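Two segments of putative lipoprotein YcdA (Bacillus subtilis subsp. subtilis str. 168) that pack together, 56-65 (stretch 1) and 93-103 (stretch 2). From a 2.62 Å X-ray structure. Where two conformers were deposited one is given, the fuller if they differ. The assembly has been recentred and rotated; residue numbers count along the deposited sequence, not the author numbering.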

# COMPACT_ATOMS: atom_id res chain seq x y z
N ASN A 56 23.68 3.33 -31.42
CA ASN A 56 23.41 2.57 -30.19
C ASN A 56 22.67 3.46 -29.21
O ASN A 56 23.09 4.60 -29.02
CB ASN A 56 24.68 2.04 -29.54
CG ASN A 56 25.56 1.18 -30.41
OD1 ASN A 56 25.22 0.05 -30.76
ND2 ASN A 56 26.78 1.65 -30.65
N VAL A 57 21.56 2.98 -28.61
CA VAL A 57 20.79 3.77 -27.65
C VAL A 57 20.67 2.97 -26.35
O VAL A 57 20.23 1.82 -26.37
CB VAL A 57 19.42 4.26 -28.19
CG1 VAL A 57 18.62 5.01 -27.11
CG2 VAL A 57 19.59 5.14 -29.43
N ASP A 58 21.10 3.59 -25.22
CA ASP A 58 21.10 3.00 -23.88
C ASP A 58 20.50 3.96 -22.87
O ASP A 58 20.46 5.18 -23.12
CB ASP A 58 22.54 2.62 -23.47
CG ASP A 58 22.66 1.69 -22.27
OD1 ASP A 58 22.51 2.18 -21.13
OD2 ASP A 58 22.90 0.49 -22.47
N SER A 59 20.04 3.41 -21.73
CA SER A 59 19.49 4.16 -20.59
C SER A 59 20.54 5.17 -20.10
O SER A 59 20.20 6.31 -19.78
CB SER A 59 19.11 3.20 -19.47
OG SER A 59 18.94 1.88 -19.96
N MSE A 60 21.85 4.74 -20.07
CA MSE A 60 23.04 5.50 -19.65
C MSE A 60 23.25 6.79 -20.46
O MSE A 60 24.08 7.61 -20.08
CB MSE A 60 24.30 4.63 -19.80
CG MSE A 60 24.63 3.81 -18.57
SE MSE A 60 26.22 2.72 -18.85
CE MSE A 60 26.45 2.09 -17.00
N ASP A 61 22.53 6.96 -21.58
CA ASP A 61 22.67 8.15 -22.44
C ASP A 61 21.81 9.29 -21.90
O ASP A 61 21.88 10.41 -22.41
CB ASP A 61 22.26 7.84 -23.89
CG ASP A 61 23.02 6.70 -24.52
OD1 ASP A 61 24.16 6.43 -24.07
OD2 ASP A 61 22.48 6.08 -25.45
N PHE A 62 20.98 9.00 -20.89
CA PHE A 62 20.12 10.02 -20.31
C PHE A 62 20.50 10.27 -18.87
O PHE A 62 20.85 9.33 -18.15
CB PHE A 62 18.63 9.62 -20.38
CG PHE A 62 18.07 9.34 -21.75
CD1 PHE A 62 18.26 8.09 -22.36
CD2 PHE A 62 17.31 10.29 -22.43
CE1 PHE A 62 17.72 7.81 -23.61
CE2 PHE A 62 16.76 10.00 -23.67
CZ PHE A 62 16.95 8.76 -24.25
N THR A 63 20.45 11.54 -18.47
CA THR A 63 20.73 11.99 -17.10
C THR A 63 19.61 12.94 -16.70
O THR A 63 19.07 13.65 -17.56
CB THR A 63 22.12 12.62 -16.95
OG1 THR A 63 22.20 13.77 -17.79
CG2 THR A 63 23.26 11.66 -17.29
N LEU A 64 19.26 12.95 -15.42
CA LEU A 64 18.25 13.88 -14.95
C LEU A 64 18.83 14.77 -13.90
O LEU A 64 19.55 14.30 -13.01
CB LEU A 64 17.02 13.15 -14.39
CG LEU A 64 15.78 14.01 -14.21
CD1 LEU A 64 14.87 13.91 -15.40
CD2 LEU A 64 15.04 13.61 -13.03
N TYR A 65 18.48 16.04 -13.96
CA TYR A 65 18.84 17.03 -12.97
C TYR A 65 17.58 17.50 -12.30
O TYR A 65 16.57 17.68 -12.96
CB TYR A 65 19.60 18.22 -13.59
CG TYR A 65 21.04 17.89 -13.93
CD1 TYR A 65 21.36 17.21 -15.11
CD2 TYR A 65 22.08 18.27 -13.10
CE1 TYR A 65 22.68 16.90 -15.43
CE2 TYR A 65 23.40 17.91 -13.38
CZ TYR A 65 23.70 17.24 -14.55
OH TYR A 65 25.01 16.96 -14.85
N SER A 93 13.43 3.46 -34.77
CA SER A 93 13.19 4.02 -33.44
C SER A 93 13.09 2.99 -32.33
O SER A 93 12.47 1.94 -32.49
CB SER A 93 11.92 4.86 -33.44
OG SER A 93 11.96 5.88 -34.42
N VAL A 94 13.67 3.35 -31.18
CA VAL A 94 13.60 2.56 -29.96
C VAL A 94 12.71 3.35 -29.01
O VAL A 94 12.67 4.58 -29.08
CB VAL A 94 15.00 2.23 -29.37
CG1 VAL A 94 15.71 3.47 -28.84
CG2 VAL A 94 14.92 1.15 -28.30
N GLU A 95 11.96 2.67 -28.17
CA GLU A 95 11.07 3.30 -27.21
C GLU A 95 11.18 2.54 -25.87
O GLU A 95 11.39 1.33 -25.85
CB GLU A 95 9.63 3.33 -27.78
CG GLU A 95 8.67 4.30 -27.10
CD GLU A 95 7.19 4.17 -27.46
OE1 GLU A 95 6.86 4.20 -28.67
OE2 GLU A 95 6.36 4.10 -26.52
N GLY A 96 11.09 3.27 -24.76
CA GLY A 96 11.20 2.66 -23.44
C GLY A 96 11.17 3.68 -22.33
O GLY A 96 11.16 4.89 -22.58
N ASN A 97 11.19 3.19 -21.09
CA ASN A 97 11.10 4.02 -19.90
C ASN A 97 12.44 4.26 -19.24
O ASN A 97 13.32 3.39 -19.29
CB ASN A 97 10.17 3.37 -18.87
CG ASN A 97 8.73 3.25 -19.26
OD1 ASN A 97 8.01 4.23 -19.45
ND2 ASN A 97 8.24 2.03 -19.25
N LEU A 98 12.55 5.41 -18.55
CA LEU A 98 13.70 5.84 -17.78
C LEU A 98 13.23 6.14 -16.39
O LEU A 98 12.10 6.59 -16.20
CB LEU A 98 14.41 7.05 -18.40
CG LEU A 98 14.68 7.05 -19.89
CD1 LEU A 98 14.95 8.45 -20.35
CD2 LEU A 98 15.84 6.11 -20.27
N PHE A 99 14.06 5.86 -15.39
CA PHE A 99 13.70 5.99 -13.99
C PHE A 99 14.77 6.76 -13.24
O PHE A 99 15.97 6.48 -13.40
CB PHE A 99 13.51 4.59 -13.38
CG PHE A 99 12.49 3.72 -14.09
CD1 PHE A 99 12.85 2.97 -15.20
CD2 PHE A 99 11.20 3.59 -13.59
CE1 PHE A 99 11.91 2.17 -15.85
CE2 PHE A 99 10.26 2.79 -14.24
CZ PHE A 99 10.62 2.10 -15.38
N PHE A 100 14.35 7.75 -12.44
CA PHE A 100 15.25 8.62 -11.71
C PHE A 100 14.72 8.91 -10.34
O PHE A 100 13.54 9.20 -10.19
CB PHE A 100 15.46 9.94 -12.47
CG PHE A 100 16.07 9.78 -13.84
CD1 PHE A 100 17.44 9.62 -14.00
CD2 PHE A 100 15.27 9.82 -14.98
CE1 PHE A 100 18.00 9.46 -15.27
CE2 PHE A 100 15.83 9.68 -16.25
CZ PHE A 100 17.19 9.48 -16.38
N VAL A 101 15.61 8.88 -9.34
CA VAL A 101 15.29 9.17 -7.95
C VAL A 101 15.12 10.68 -7.82
O VAL A 101 16.07 11.42 -8.08
CB VAL A 101 16.38 8.61 -7.00
CG1 VAL A 101 16.02 8.83 -5.54
CG2 VAL A 101 16.67 7.14 -7.27
N VAL A 102 13.92 11.13 -7.44
CA VAL A 102 13.52 12.54 -7.33
C VAL A 102 12.70 12.84 -6.06
O VAL A 102 11.98 11.98 -5.54
CB VAL A 102 12.70 13.00 -8.58
CG1 VAL A 102 13.54 13.01 -9.84
CG2 VAL A 102 11.42 12.17 -8.78
N ASP A 103 12.76 14.10 -5.65
CA ASP A 103 11.95 14.72 -4.61
C ASP A 103 10.74 15.32 -5.38
O ASP A 103 10.94 16.08 -6.32
CB ASP A 103 12.77 15.77 -3.84
CG ASP A 103 13.97 15.19 -3.10
OD1 ASP A 103 13.75 14.50 -2.09
OD2 ASP A 103 15.12 15.48 -3.50

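No hydrogen bond joins the two stretches; the contact is apolar and buries 382 Å², summed over both sides. The axes of strands 62-65 and 93-102 approach to 8.1 Å with N-to-C directions 30° apart, too far for backbone pairing but suitable for side chains meeting between them. The CA-to-CB bonds of F62 and L64 point toward stretch 2, whereas those of T63 and Y65 point away, as the alternation of an extended strand requires. In stretch 2, V94, L98, F100 and V102 point toward stretch 1.

Two CH-pi contacts provide the most directional evidence. L98 CD1 lies 3.7 Å from the centroid of the F62 ring and 20° off its normal, so the methyl sits over the face; its nearest ring atom is F62 CG, 3.5 Å from L98 CD1. The second reverses the roles of the stretches: L64 CB lies 3.6 Å from the centroid of the F100 ring, 15° off the normal, and 3.5 Å from F100 CG. The F100 ring also meets backbone, with F62 O near its plane at the edge, 4.1 Å from F100 CE1.

Aliphatic contacts extend the interface. L64 CD2 reaches V102 CG1 at 3.6 Å, so L64 touches both F100 and V102. Beyond the 3-10 segment, V57 CG1 and V94 CG1 meet at 3.7 Å. S59 contributes more loosely, its CA 4.2 Å from L98 CD2.

Polar interactions act within stretch 1 and organise the turn between its strands. D58 N donates to D61 OD2 (2.9 Å, 167°), and M60 N, of a selenomethionine, donates to D58 OD1 (2.8 Å, 169°); both are nearly linear. Backbone bonds from D61 N to D58 O (3.1 Å) and from F62 N to S59 O (3.0 Å) complete the turn.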